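Local coordinates for protein MdcA (Pseudomonas aeruginosa, PDB 5VIT) that probably acts as an acyl-carrier-protein transferase, moving the carrier from acetyl to malonate as the alpha subunit of malonate decarboxylase, at residues E23-L28 with E44-P49; G31-R36 with A157-N162; R504-G509 with P514-I519. All coordinates share one frame; numbering follows the deposited sequence.

Contact 1 of 3, residues E23-L28 with E44-P49; sequences ERVRGL and EALIAP
Arg24 and Ala45 mark where the two backbones come closest, their CA atoms 6.1 Å apart, as the loop that follows helix 13-23 passes the last turn of helix 39-46. Val25 carries most of the contact from its side, and both of its methyls are used. CG1 meets the methyl of Ala45, with Val25 CG1 lying 3.5 Å from Ala45 CB, and it also touches the flank of Leu46. CG2 is pressed onto a single branch of that leucine, Val25 CG2 to Leu46 CD2 being 3.8 Å. Leu46 starts out across the contact rather than into it. With CG anti to the carbonyl carbon (chi1 -64°) and an extended chi2, its CD2 branch is carried round to the valine, and the two side chains meet at about a right angle. Arg24 adds a thinner border through its aliphatic root, where its CB lies 4.2 Å from Ala45 CB.

The setting is the beta-alpha-beta connection in which helix 39-46 runs from strand 33-34 to strand 52-55 of the parallel, Rossmann-like sheet, so the post-helical loop packs on a crossover helix. Phe212 of strand 212-215 touches both Val25 and Leu46, while Ile185 and Ile187 of strand 185-190 take up more of the leucine, extending the small apolar cluster down to the sheet. The backbone carbonyl of Leu46, at the end of the helix, accepts a hydrogen bond from Arg21 NH1, which ties helix 13-23 to the same place. Within 23-28, a weak backbone bond from Arg26 N to Glu23 O and a long ion pair, Arg26 NE to Glu23 OE2 at 3.7 Å, link the same two residues.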
ATOM      1  N   GLU A  23      15.851 -58.535 -27.777  1.00 56.21           N
ATOM      2  CA  GLU A  23      15.688 -59.922 -28.187  1.00 59.39           C
ATOM      3  C   GLU A  23      15.066 -60.764 -27.077  1.00 58.11           C
ATOM      4  O   GLU A  23      14.473 -61.802 -27.344  1.00 60.11           O
ATOM      5  CB  GLU A  23      17.027 -60.515 -28.636  1.00 61.31           C
ATOM      6  CG  GLU A  23      16.909 -61.369 -29.898  1.00 64.03           C
ATOM      7  CD  GLU A  23      16.641 -60.540 -31.147  1.00 68.59           C
ATOM      8  OE1 GLU A  23      16.965 -59.331 -31.147  1.00 72.76           O
ATOM      9  OE2 GLU A  23      16.096 -61.095 -32.125  1.00 76.72           O
ATOM     10  N   ARG A  24      15.163 -60.304 -25.833  1.00 58.67           N
ATOM     11  CA  ARG A  24      14.518 -61.018 -24.731  1.00 61.04           C
ATOM     12  C   ARG A  24      12.993 -60.843 -24.737  1.00 60.66           C
ATOM     13  O   ARG A  24      12.295 -61.446 -23.928  1.00 57.55           O
ATOM     14  CB  ARG A  24      15.093 -60.575 -23.379  1.00 53.89           C
ATOM     15  CG  ARG A  24      16.568 -60.924 -23.205  1.00 67.24           C
ATOM     16  CD  ARG A  24      16.790 -62.439 -23.025  1.00 83.42           C
ATOM     17  NE  ARG A  24      16.287 -62.964 -21.749  1.00 85.78           N
ATOM     18  CZ  ARG A  24      16.269 -64.255 -21.422  1.00 86.84           C
ATOM     19  NH1 ARG A  24      16.726 -65.165 -22.273  1.00 88.06           N
ATOM     20  NH2 ARG A  24      15.800 -64.640 -20.239  1.00 87.11           N
ATOM     21  N   VAL A  25      12.476 -60.022 -25.647  1.00 59.89           N
ATOM     22  CA  VAL A  25      11.029 -59.905 -25.809  1.00 60.30           C
ATOM     23  C   VAL A  25      10.582 -60.154 -27.242  1.00 61.47           C
ATOM     24  O   VAL A  25       9.398 -60.008 -27.540  1.00 65.10           O
ATOM     25  CB  VAL A  25      10.492 -58.510 -25.395  1.00 58.76           C
ATOM     26  CG1 VAL A  25      10.728 -58.237 -23.920  1.00 50.64           C
ATOM     27  CG2 VAL A  25      11.101 -57.426 -26.264  1.00 52.72           C
ATOM     28  N   ARG A  26      11.516 -60.519 -28.123  1.00 61.05           N
ATOM     29  CA  ARG A  26      11.206 -60.646 -29.555  1.00 68.74           C
ATOM     30  C   ARG A  26      10.098 -61.673 -29.822  1.00 69.41           C
ATOM     31  O   ARG A  26       9.266 -61.489 -30.721  1.00 69.39           O
ATOM     32  CB  ARG A  26      12.464 -61.006 -30.354  1.00 67.92           C
ATOM     33  CG  ARG A  26      12.188 -61.467 -31.792  1.00 82.25           C
ATOM     34  CD  ARG A  26      13.094 -60.762 -32.808  1.00 86.09           C
ATOM     35  NE  ARG A  26      13.053 -61.377 -34.139  1.00 95.70           N
ATOM     36  CZ  ARG A  26      12.195 -61.053 -35.106  1.00 95.56           C
ATOM     37  NH1 ARG A  26      11.281 -60.106 -34.910  1.00 89.71           N
ATOM     38  NH2 ARG A  26      12.254 -61.678 -36.277  1.00 90.34           N
ATOM     39  N   GLY A  27      10.078 -62.738 -29.027  1.00 62.97           N
ATOM     40  CA  GLY A  27       9.020 -63.722 -29.127  1.00 65.02           C
ATOM     41  C   GLY A  27       7.741 -63.186 -28.522  1.00 64.89           C
ATOM     42  O   GLY A  27       6.660 -63.312 -29.096  1.00 65.72           O
ATOM     43  N   LEU A  28       7.882 -62.560 -27.360  1.00 69.26           N
ATOM     44  CA  LEU A  28       6.754 -62.016 -26.611  1.00 66.74           C
ATOM     45  C   LEU A  28       6.021 -60.888 -27.352  1.00 64.67           C
ATOM     46  O   LEU A  28       4.865 -60.597 -27.053  1.00 64.81           O
ATOM     47  CB  LEU A  28       7.249 -61.528 -25.246  1.00 61.31           C
ATOM     48  CG  LEU A  28       6.316 -60.758 -24.310  1.00 67.23           C
ATOM     49  CD1 LEU A  28       5.038 -61.539 -23.990  1.00 73.13           C
ATOM     50  CD2 LEU A  28       7.056 -60.399 -23.036  1.00 62.75           C
ATOM     51  N   GLU A  44       9.947 -56.786 -17.050  1.00 47.34           N
ATOM     52  CA  GLU A  44      11.038 -57.479 -16.351  1.00 48.08           C
ATOM     53  C   GLU A  44      12.156 -57.898 -17.315  1.00 46.01           C
ATOM     54  O   GLU A  44      13.299 -58.127 -16.906  1.00 47.57           O
ATOM     55  CB  GLU A  44      10.497 -58.706 -15.595  1.00 51.15           C
ATOM     56  CG  GLU A  44       9.508 -58.365 -14.471  1.00 50.22           C
ATOM     57  CD  GLU A  44       8.911 -59.591 -13.789  1.00 53.37           C
ATOM     58  OE1 GLU A  44       8.367 -59.456 -12.666  1.00 54.85           O
ATOM     59  OE2 GLU A  44       8.985 -60.691 -14.374  1.00 58.44           O
ATOM     60  N   ALA A  45      11.830 -57.995 -18.598  1.00 41.82           N
ATOM     61  CA  ALA A  45      12.850 -58.235 -19.616  1.00 46.18           C
ATOM     62  C   ALA A  45      13.557 -56.948 -20.054  1.00 47.37           C
ATOM     63  O   ALA A  45      14.784 -56.919 -20.158  1.00 47.35           O
ATOM     64  CB  ALA A  45      12.241 -58.915 -20.822  1.00 45.71           C
ATOM     65  N   LEU A  46      12.786 -55.889 -20.305  1.00 42.31           N
ATOM     66  CA  LEU A  46      13.326 -54.679 -20.924  1.00 42.35           C
ATOM     67  C   LEU A  46      14.061 -53.750 -19.951  1.00 43.58           C
ATOM     68  O   LEU A  46      14.931 -52.988 -20.354  1.00 45.40           O
ATOM     69  CB  LEU A  46      12.205 -53.911 -21.611  1.00 39.83           C
ATOM     70  CG  LEU A  46      11.561 -54.650 -22.782  1.00 46.30           C
ATOM     71  CD1 LEU A  46      10.405 -53.828 -23.313  1.00 43.75           C
ATOM     72  CD2 LEU A  46      12.591 -54.918 -23.873  1.00 46.67           C
ATOM     73  N   ILE A  47      13.694 -53.808 -18.681  1.00 39.27           N
ATOM     74  CA  ILE A  47      14.325 -52.997 -17.654  1.00 38.31           C
ATOM     75  C   ILE A  47      15.291 -53.863 -16.862  1.00 42.55           C
ATOM     76  O   ILE A  47      15.038 -55.051 -16.657  1.00 42.06           O
ATOM     77  CB  ILE A  47      13.276 -52.387 -16.720  1.00 34.09           C
ATOM     78  CG1 ILE A  47      12.314 -51.515 -17.525  1.00 38.56           C
ATOM     79  CG2 ILE A  47      13.932 -51.608 -15.600  1.00 38.53           C
ATOM     80  CD1 ILE A  47      11.036 -51.154 -16.783  1.00 41.31           C
ATOM     81  N   ALA A  48      16.402 -53.285 -16.426  1.00 36.69           N
ATOM     82  CA  ALA A  48      17.344 -54.020 -15.594  1.00 39.64           C
ATOM     83  C   ALA A  48      17.391 -53.376 -14.210  1.00 43.46           C
ATOM     84  O   ALA A  48      17.065 -52.201 -14.076  1.00 41.93           O
ATOM     85  CB  ALA A  48      18.722 -54.033 -16.238  1.00 39.56           C
ATOM     86  N   PRO A  49      17.766 -54.147 -13.173  1.00 43.89           N
ATOM     87  CA  PRO A  49      17.971 -53.511 -11.866  1.00 47.04           C
ATOM     88  C   PRO A  49      18.973 -52.347 -11.938  1.00 41.18           C
ATOM     89  O   PRO A  49      19.979 -52.435 -12.638  1.00 40.99           O
ATOM     90  CB  PRO A  49      18.501 -54.664 -10.987  1.00 44.26           C
ATOM     91  CG  PRO A  49      18.754 -55.821 -11.929  1.00 40.79           C
ATOM     92  CD  PRO A  49      17.855 -55.616 -13.092  1.00 41.62           C
TER

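Contact 2 of 3, residues G31-R36 with A157-N162; sequences GAVLPR and ADREGN
Val33 sets one methyl squarely over the flat guanidinium of Arg159: CG2 stands 3.8 Å above the plane, over its centre, and so lies almost equally far from CZ and from all three nitrogens. The valine torsion explains the choice of branch, since CG1 takes the place anti to the backbone N (chi1 177°) and CG2 is the methyl presented to the arginine. Arg159 reaches it by folding. Its chain bends at both chi2 (-74°) and chi3, bringing the end of the side chain back towards strand 33-34, although its first bond does not head there. A salt bridge from Arg159 NH2 to Asp30 OD2 supplies the charge with its partner, and Ile193 touches both side chains. Ala32 meets backbone instead, with its CB 3.6 Å from Arg159 O.

The arginine stands on a beta hairpin joining strands 156-158 and 163-164. A type I turn from Asp158 to Gly161 runs into a G1-type beta bulge, marked by the bonds Gly161 N to Asp158 O at 3.2 Å and Asp158 N to Asn162 O at 3.1 Å. Asp158 fills the inside of this loop. Its OD1 takes Asn162 N at 3.0 Å from above the carboxylate plane, with weaker bonds from Glu160 N and Gly161 N. Its OD2 uses the syn lone pair for Asn162 ND2 at 2.8 Å, a nearly straight bond (166°) close to the amide plane.

Hairpin and edge strand therefore meet by van der Waals contact alone, methyl against guanidinium face and methyl against carbonyl. What fixes the arginine over the valine must come from elsewhere: the bond to Asp30 holds its charged end, and the polar bonds within the hairpin hold the loop that bears it.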
ATOM      1  N   GLY A  31       6.379 -57.221 -33.494  1.00 55.32           N
ATOM      2  CA  GLY A  31       6.956 -56.020 -34.060  1.00 50.30           C
ATOM      3  C   GLY A  31       7.071 -54.999 -32.947  1.00 46.53           C
ATOM      4  O   GLY A  31       7.696 -55.261 -31.923  1.00 44.62           O
ATOM      5  N   ALA A  32       6.442 -53.844 -33.136  1.00 45.18           N
ATOM      6  CA  ALA A  32       6.491 -52.774 -32.146  1.00 43.10           C
ATOM      7  C   ALA A  32       5.382 -52.913 -31.102  1.00 43.73           C
ATOM      8  O   ALA A  32       5.357 -52.188 -30.109  1.00 41.32           O
ATOM      9  CB  ALA A  32       6.397 -51.419 -32.839  1.00 44.63           C
ATOM     10  N   VAL A  33       4.467 -53.850 -31.324  1.00 45.32           N
ATOM     11  CA  VAL A  33       3.295 -53.958 -30.466  1.00 47.46           C
ATOM     12  C   VAL A  33       3.465 -55.022 -29.387  1.00 46.87           C
ATOM     13  O   VAL A  33       3.780 -56.174 -29.677  1.00 51.05           O
ATOM     14  CB  VAL A  33       2.033 -54.258 -31.294  1.00 49.13           C
ATOM     15  CG1 VAL A  33       0.839 -54.444 -30.390  1.00 44.65           C
ATOM     16  CG2 VAL A  33       1.783 -53.148 -32.310  1.00 39.23           C
ATOM     17  N   LEU A  34       3.270 -54.616 -28.136  1.00 46.97           N
ATOM     18  CA  LEU A  34       3.313 -55.534 -27.009  1.00 46.27           C
ATOM     19  C   LEU A  34       1.917 -55.965 -26.602  1.00 50.03           C
ATOM     20  O   LEU A  34       0.992 -55.154 -26.558  1.00 47.48           O
ATOM     21  CB  LEU A  34       4.020 -54.905 -25.804  1.00 48.62           C
ATOM     22  CG  LEU A  34       5.547 -54.986 -25.735  1.00 53.26           C
ATOM     23  CD1 LEU A  34       6.080 -54.124 -24.599  1.00 45.47           C
ATOM     24  CD2 LEU A  34       5.995 -56.429 -25.558  1.00 49.03           C
ATOM     25  N   PRO A  35       1.760 -57.257 -26.306  1.00 53.43           N
ATOM     26  CA  PRO A  35       0.503 -57.778 -25.779  1.00 52.46           C
ATOM     27  C   PRO A  35       0.253 -57.270 -24.367  1.00 54.15           C
ATOM     28  O   PRO A  35       1.134 -57.364 -23.501  1.00 53.75           O
ATOM     29  CB  PRO A  35       0.716 -59.297 -25.792  1.00 57.16           C
ATOM     30  CG  PRO A  35       1.831 -59.522 -26.755  1.00 61.12           C
ATOM     31  CD  PRO A  35       2.720 -58.333 -26.592  1.00 57.84           C
ATOM     32  N   ARG A  36      -0.945 -56.741 -24.142  1.00 50.16           N
ATOM     33  CA  ARG A  36      -1.344 -56.249 -22.829  1.00 53.17           C
ATOM     34  C   ARG A  36      -1.226 -57.336 -21.747  1.00 57.55           C
ATOM     35  O   ARG A  36      -1.018 -57.032 -20.575  1.00 53.70           O
ATOM     36  CB  ARG A  36      -2.770 -55.700 -22.907  1.00 51.36           C
ATOM     37  CG  ARG A  36      -3.398 -55.324 -21.587  1.00 52.83           C
ATOM     38  CD  ARG A  36      -4.728 -54.616 -21.798  1.00 48.22           C
ATOM     39  NE  ARG A  36      -5.621 -55.368 -22.674  1.00 54.56           N
ATOM     40  CZ  ARG A  36      -5.930 -55.006 -23.917  1.00 54.39           C
ATOM     41  NH1 ARG A  36      -5.428 -53.890 -24.440  1.00 49.28           N
ATOM     42  NH2 ARG A  36      -6.752 -55.757 -24.639  1.00 58.66           N
ATOM     43  N   ALA A 157      -1.672 -44.873 -31.303  1.00 36.71           N
ATOM     44  CA  ALA A 157      -0.491 -45.290 -32.067  1.00 36.72           C
ATOM     45  C   ALA A 157      -0.877 -46.080 -33.318  1.00 41.60           C
ATOM     46  O   ALA A 157      -1.936 -46.708 -33.363  1.00 45.60           O
ATOM     47  CB  ALA A 157       0.436 -46.113 -31.204  1.00 30.98           C
ATOM     48  N   ASP A 158      -0.037 -46.038 -34.347  1.00 41.74           N
ATOM     49  CA  ASP A 158      -0.171 -47.004 -35.434  1.00 42.85           C
ATOM     50  C   ASP A 158       0.760 -48.199 -35.147  1.00 44.96           C
ATOM     51  O   ASP A 158       1.525 -48.185 -34.167  1.00 40.82           O
ATOM     52  CB  ASP A 158       0.116 -46.364 -36.805  1.00 40.92           C
ATOM     53  CG  ASP A 158       1.549 -45.855 -36.945  1.00 45.90           C
ATOM     54  OD1 ASP A 158       2.431 -46.284 -36.164  1.00 39.40           O
ATOM     55  OD2 ASP A 158       1.791 -45.026 -37.857  1.00 38.39           O
ATOM     56  N   ARG A 159       0.703 -49.222 -35.993  1.00 44.86           N
ATOM     57  CA  ARG A 159       1.426 -50.468 -35.733  1.00 50.86           C
ATOM     58  C   ARG A 159       2.944 -50.264 -35.744  1.00 46.75           C
ATOM     59  O   ARG A 159       3.673 -51.062 -35.161  1.00 45.76           O
ATOM     60  CB  ARG A 159       1.038 -51.550 -36.759  1.00 56.79           C
ATOM     61  CG  ARG A 159      -0.459 -51.723 -37.007  1.00 61.81           C
ATOM     62  CD  ARG A 159      -1.153 -52.429 -35.852  1.00 62.15           C
ATOM     63  NE  ARG A 159      -0.588 -53.749 -35.575  1.00 69.80           N
ATOM     64  CZ  ARG A 159      -0.955 -54.521 -34.550  1.00 70.30           C
ATOM     65  NH1 ARG A 159      -1.892 -54.108 -33.699  1.00 62.76           N
ATOM     66  NH2 ARG A 159      -0.379 -55.706 -34.370  1.00 59.09           N
ATOM     67  N   GLU A 160       3.403 -49.193 -36.401  1.00 50.03           N
ATOM     68  CA  GLU A 160       4.832 -48.907 -36.569  1.00 51.81           C
ATOM     69  C   GLU A 160       5.449 -48.051 -35.458  1.00 49.99           C
ATOM     70  O   GLU A 160       6.671 -47.919 -35.374  1.00 48.26           O
ATOM     71  CB  GLU A 160       5.086 -48.222 -37.912  1.00 51.79           C
ATOM     72  CG  GLU A 160       5.442 -49.182 -39.042  1.00 64.52           C
ATOM     73  CD  GLU A 160       6.790 -49.902 -38.848  1.00 79.35           C
ATOM     74  OE1 GLU A 160       7.476 -49.685 -37.818  1.00 77.29           O
ATOM     75  OE2 GLU A 160       7.153 -50.712 -39.733  1.00 86.72           O
ATOM     76  N   GLY A 161       4.612 -47.473 -34.604  1.00 48.19           N
ATOM     77  CA  GLY A 161       5.125 -46.747 -33.457  1.00 44.95           C
ATOM     78  C   GLY A 161       4.910 -45.240 -33.432  1.00 40.79           C
ATOM     79  O   GLY A 161       5.268 -44.597 -32.444  1.00 42.02           O
ATOM     80  N   ASN A 162       4.346 -44.666 -34.493  1.00 35.77           N
ATOM     81  CA  ASN A 162       4.004 -43.249 -34.452  1.00 37.70           C
ATOM     82  C   ASN A 162       2.917 -43.076 -33.418  1.00 43.19           C
ATOM     83  O   ASN A 162       1.998 -43.902 -33.340  1.00 39.79           O
ATOM     84  CB  ASN A 162       3.539 -42.715 -35.803  1.00 36.11           C
ATOM     85  CG  ASN A 162       4.581 -42.870 -36.878  1.00 41.67           C
ATOM     86  OD1 ASN A 162       5.583 -42.158 -36.889  1.00 41.00           O
ATOM     87  ND2 ASN A 162       4.348 -43.803 -37.804  1.00 40.85           N
TER

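Contact 3 of 3, residues R504-G509 with P514-I519; sequences RMRREG and PEDLGI
Arg506 and Asp516 form a salt bridge in which one guanidinium nitrogen serves both carboxylate oxygens. Arg506 NH1 lies 2.9 Å from Asp516 OD2, a bond that is short but bent (130°) and therefore weak. The second bond, from the same nitrogen to Asp516 OD1 at 3.1 Å, is much straighter, though the position of OD1 is doubtful in the model. The carboxylate comes in at the edge of the guanidinium, but with a single nitrogen in use and the two planes 56° apart this is not the coplanar, two-nitrogen bidentate pairing. Asp516 OD1 also accepts the backbone N of Leu513, its stronger partner, and this bond ties the carboxylate to the start of its own turn. The arginine sets out toward Asp516, and bends at chi2 and chi3 bring NH1 to the carboxylate.

The two segments lie close in sequence, four residues apart: helix 502-507 ends in a Schellman motif at Gly509, whose positive phi turns the chain into strand 511-512, an outermost strand of the mixed sheet, and a 3-10 turn follows at 514-516. The bridge thus closes a helix-strand-turn unit over a short edge strand. Pro514 O secures the turn, accepting Leu517 N at 2.8 Å and Ile519 N at 2.9 Å from opposite faces of its carbonyl plane.

Packing across the contact is slight. Glu515 CG lies 4.0 Å from Arg506 NH1, and the Arg506 chain also rests on Ile511 and Leu513. Pro514, Leu517 and Ile519 pack on Met243 of helix 235-250. At the helix, Arg504 NE pairs with Glu508 OE2 at 3.0 Å, and both residues form further salt bridges with other protein chains of the assembly.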
ATOM      1  N   ARG A 504       4.644   6.563   6.123  1.00 25.98           N
ATOM      2  CA  ARG A 504       5.854   6.854   5.379  1.00 29.51           C
ATOM      3  C   ARG A 504       6.096   5.859   4.245  1.00 29.10           C
ATOM      4  O   ARG A 504       6.460   6.251   3.130  1.00 29.86           O
ATOM      5  CB  ARG A 504       7.046   6.857   6.335  1.00 35.88           C
ATOM      6  CG  ARG A 504       8.407   6.998   5.673  1.00 37.99           C
ATOM      7  CD  ARG A 504       9.332   7.724   6.619  1.00 39.03           C
ATOM      8  NE  ARG A 504      10.290   8.530   5.881  1.00 52.71           N
ATOM      9  CZ  ARG A 504      10.449   9.839   6.041  1.00 51.65           C
ATOM     10  NH1 ARG A 504       9.704  10.511   6.917  1.00 42.95           N
ATOM     11  NH2 ARG A 504      11.362  10.471   5.314  1.00 54.01           N
ATOM     12  N   MET A 505       5.903   4.572   4.530  1.00 24.63           N
ATOM     13  CA  MET A 505       6.129   3.551   3.517  1.00 24.89           C
ATOM     14  C   MET A 505       5.120   3.705   2.387  1.00 26.52           C
ATOM     15  O   MET A 505       5.459   3.529   1.214  1.00 25.80           O
ATOM     16  CB  MET A 505       6.067   2.169   4.144  1.00 27.85           C
ATOM     17  CG  MET A 505       7.141   2.008   5.233  1.00 32.94           C
ATOM     18  SD  MET A 505       7.199   0.384   6.005  1.00 31.68           S
ATOM     19  CE  MET A 505       7.910  -0.583   4.685  1.00 33.20           C
ATOM     20  N   ARG A 506       3.896   4.079   2.741  1.00 24.76           N
ATOM     21  CA  ARG A 506       2.852   4.358   1.755  1.00 28.99           C
ATOM     22  C   ARG A 506       3.223   5.522   0.831  1.00 26.65           C
ATOM     23  O   ARG A 506       3.197   5.418  -0.397  1.00 28.23           O
ATOM     24  CB  ARG A 506       1.550   4.687   2.465  1.00 24.61           C
ATOM     25  CG  ARG A 506       0.982   3.539   3.268  1.00 28.66           C
ATOM     26  CD  ARG A 506      -0.448   3.420   2.923  1.00 30.14           C
ATOM     27  NE  ARG A 506      -1.357   3.957   3.902  1.00 34.87           N
ATOM     28  CZ  ARG A 506      -2.576   4.400   3.615  1.00 34.37           C
ATOM     29  NH1 ARG A 506      -3.013   4.418   2.361  1.00 31.29           N
ATOM     30  NH2 ARG A 506      -3.350   4.850   4.590  1.00 32.24           N
ATOM     31  N   ARG A 507       3.551   6.637   1.465  1.00 26.32           N
ATOM     32  CA  ARG A 507       3.933   7.852   0.792  1.00 30.47           C
ATOM     33  C   ARG A 507       5.167   7.675  -0.107  1.00 30.67           C
ATOM     34  O   ARG A 507       5.197   8.201  -1.211  1.00 28.28           O
ATOM     35  CB  ARG A 507       4.179   8.937   1.829  1.00 27.23           C
ATOM     36  CG  ARG A 507       4.217  10.339   1.268  1.00 31.65           C
ATOM     37  CD  ARG A 507       4.359  11.364   2.389  1.00 33.17           C
ATOM     38  NE  ARG A 507       5.281  10.941   3.452  1.00 41.66           N
ATOM     39  CZ  ARG A 507       6.610  10.980   3.281  1.00 43.11           C
ATOM     40  NH1 ARG A 507       7.118  11.434   2.111  1.00 34.14           N
ATOM     41  NH2 ARG A 507       7.458  10.594   4.256  1.00 40.06           N
ATOM     42  N   GLU A 508       6.163   6.926   0.355  1.00 28.88           N
ATOM     43  CA  GLU A 508       7.363   6.669  -0.446  1.00 29.97           C
ATOM     44  C   GLU A 508       7.160   5.620  -1.544  1.00 28.87           C
ATOM     45  O   GLU A 508       8.052   5.382  -2.346  1.00 27.80           O
ATOM     46  CB  GLU A 508       8.516   6.265   0.464  1.00 29.39           C
ATOM     47  CG  GLU A 508       8.893   7.415   1.387  1.00 38.78           C
ATOM     48  CD  GLU A 508      10.041   7.105   2.297  1.00 40.94           C
ATOM     49  OE1 GLU A 508      10.428   5.923   2.379  1.00 41.69           O
ATOM     50  OE2 GLU A 508      10.555   8.051   2.933  1.00 44.58           O
ATOM     51  N   GLY A 509       5.979   5.009  -1.585  1.00 27.47           N
ATOM     52  CA  GLY A 509       5.692   3.996  -2.582  1.00 26.54           C
ATOM     53  C   GLY A 509       6.308   2.633  -2.315  1.00 24.62           C
ATOM     54  O   GLY A 509       6.331   1.798  -3.211  1.00 23.64           O
ATOM     55  N   PRO A 514      -4.741  -1.092  -0.228  1.00 30.42           N
ATOM     56  CA  PRO A 514      -5.814  -0.991  -1.235  1.00 27.53           C
ATOM     57  C   PRO A 514      -6.257   0.451  -1.496  1.00 30.48           C
ATOM     58  O   PRO A 514      -6.447   0.807  -2.657  1.00 26.41           O
ATOM     59  CB  PRO A 514      -6.964  -1.814  -0.635  1.00 31.84           C
ATOM     60  CG  PRO A 514      -6.505  -2.236   0.750  1.00 34.92           C
ATOM     61  CD  PRO A 514      -5.015  -2.129   0.781  1.00 30.57           C
ATOM     62  N   GLU A 515      -6.346   1.281  -0.456  1.00 28.81           N
ATOM     63  CA  GLU A 515      -6.858   2.637  -0.642  1.00 34.83           C
ATOM     64  C   GLU A 515      -5.823   3.525  -1.334  1.00 34.61           C
ATOM     65  O   GLU A 515      -6.180   4.577  -1.871  1.00 33.84           O
ATOM     66  CB  GLU A 515      -7.331   3.271   0.695  1.00 32.66           C
ATOM     67  CG  GLU A 515      -6.619   2.822   1.957  1.00 41.79           C
ATOM     68  CD  GLU A 515      -6.978   1.396   2.408  1.00 39.59           C
ATOM     69  OE1 GLU A 515      -6.056   0.567   2.474  1.00 39.07           O
ATOM     70  OE2 GLU A 515      -8.153   1.096   2.716  1.00 42.88           O
ATOM     71  N   ASP A 516      -4.555   3.101  -1.360  1.00 30.55           N
ATOM     72  CA  ASP A 516      -3.574   3.771  -2.221  1.00 26.95           C
ATOM     73  C   ASP A 516      -3.819   3.486  -3.694  1.00 31.53           C
ATOM     74  O   ASP A 516      -3.250   4.149  -4.566  1.00 29.76           O
ATOM     75  CB  ASP A 516      -2.156   3.346  -1.882  1.00 25.60           C
ATOM     76  CG  ASP A 516      -1.721   3.826  -0.530  1.00 32.65           C
ATOM     77  OD1 ASP A 516      -1.234   2.991   0.265  1.00 27.27           O
ATOM     78  OD2 ASP A 516      -1.878   5.032  -0.261  1.00 29.66           O
ATOM     79  N   LEU A 517      -4.645   2.484  -3.962  1.00 25.03           N
ATOM     80  CA  LEU A 517      -4.816   1.987  -5.305  1.00 29.57           C
ATOM     81  C   LEU A 517      -6.195   2.356  -5.808  1.00 30.08           C
ATOM     82  O   LEU A 517      -6.606   1.930  -6.887  1.00 31.09           O
ATOM     83  CB  LEU A 517      -4.622   0.458  -5.339  1.00 29.87           C
ATOM     84  CG  LEU A 517      -3.284  -0.117  -4.858  1.00 30.84           C
ATOM     85  CD1 LEU A 517      -3.331  -1.652  -4.777  1.00 26.34           C
ATOM     86  CD2 LEU A 517      -2.158   0.327  -5.793  1.00 25.34           C
ATOM     87  N   GLY A 518      -6.919   3.121  -4.998  1.00 31.17           N
ATOM     88  CA  GLY A 518      -8.291   3.486  -5.299  1.00 31.05           C
ATOM     89  C   GLY A 518      -9.271   2.354  -5.053  1.00 31.52           C
ATOM     90  O   GLY A 518     -10.354   2.297  -5.643  1.00 36.85           O
ATOM     91  N   ILE A 519      -8.884   1.430  -4.181  1.00 33.47           N
ATOM     92  CA  ILE A 519      -9.710   0.265  -3.897  1.00 32.63           C
ATOM     93  C   ILE A 519     -10.280   0.349  -2.487  1.00 34.00           C
ATOM     94  O   ILE A 519      -9.531   0.540  -1.529  1.00 34.06           O
ATOM     95  CB  ILE A 519      -8.900  -1.048  -4.027  1.00 32.79           C
ATOM     96  CG1 ILE A 519      -8.539  -1.332  -5.491  1.00 31.13           C
ATOM     97  CG2 ILE A 519      -9.668  -2.199  -3.427  1.00 25.42           C
ATOM     98  CD1 ILE A 519      -7.580  -2.535  -5.659  1.00 28.10           C
TER

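Contacts 1 and 2 are neighbours at one end of the molecule, their centres 16 Å apart, and they touch where Leu28 O meets Pro35 CD at 3.2 Å. Their segments alternate along the chain, and strand 33-34 of contact 2 leads into helix 39-46 of contact 1. This outermost strand is bonded to strand 212-215, and contact 1 packs on Phe212 of the latter. Contact 3 brackets strand 511-512, an outermost strand of the other large sheet, on the opposite side of the chain's centre. Its centre lies about 67 Å from that of contact 1 and 63 Å from that of contact 2. Unlike the other two, it is touched by other protein chains, at its helical segment 504-509.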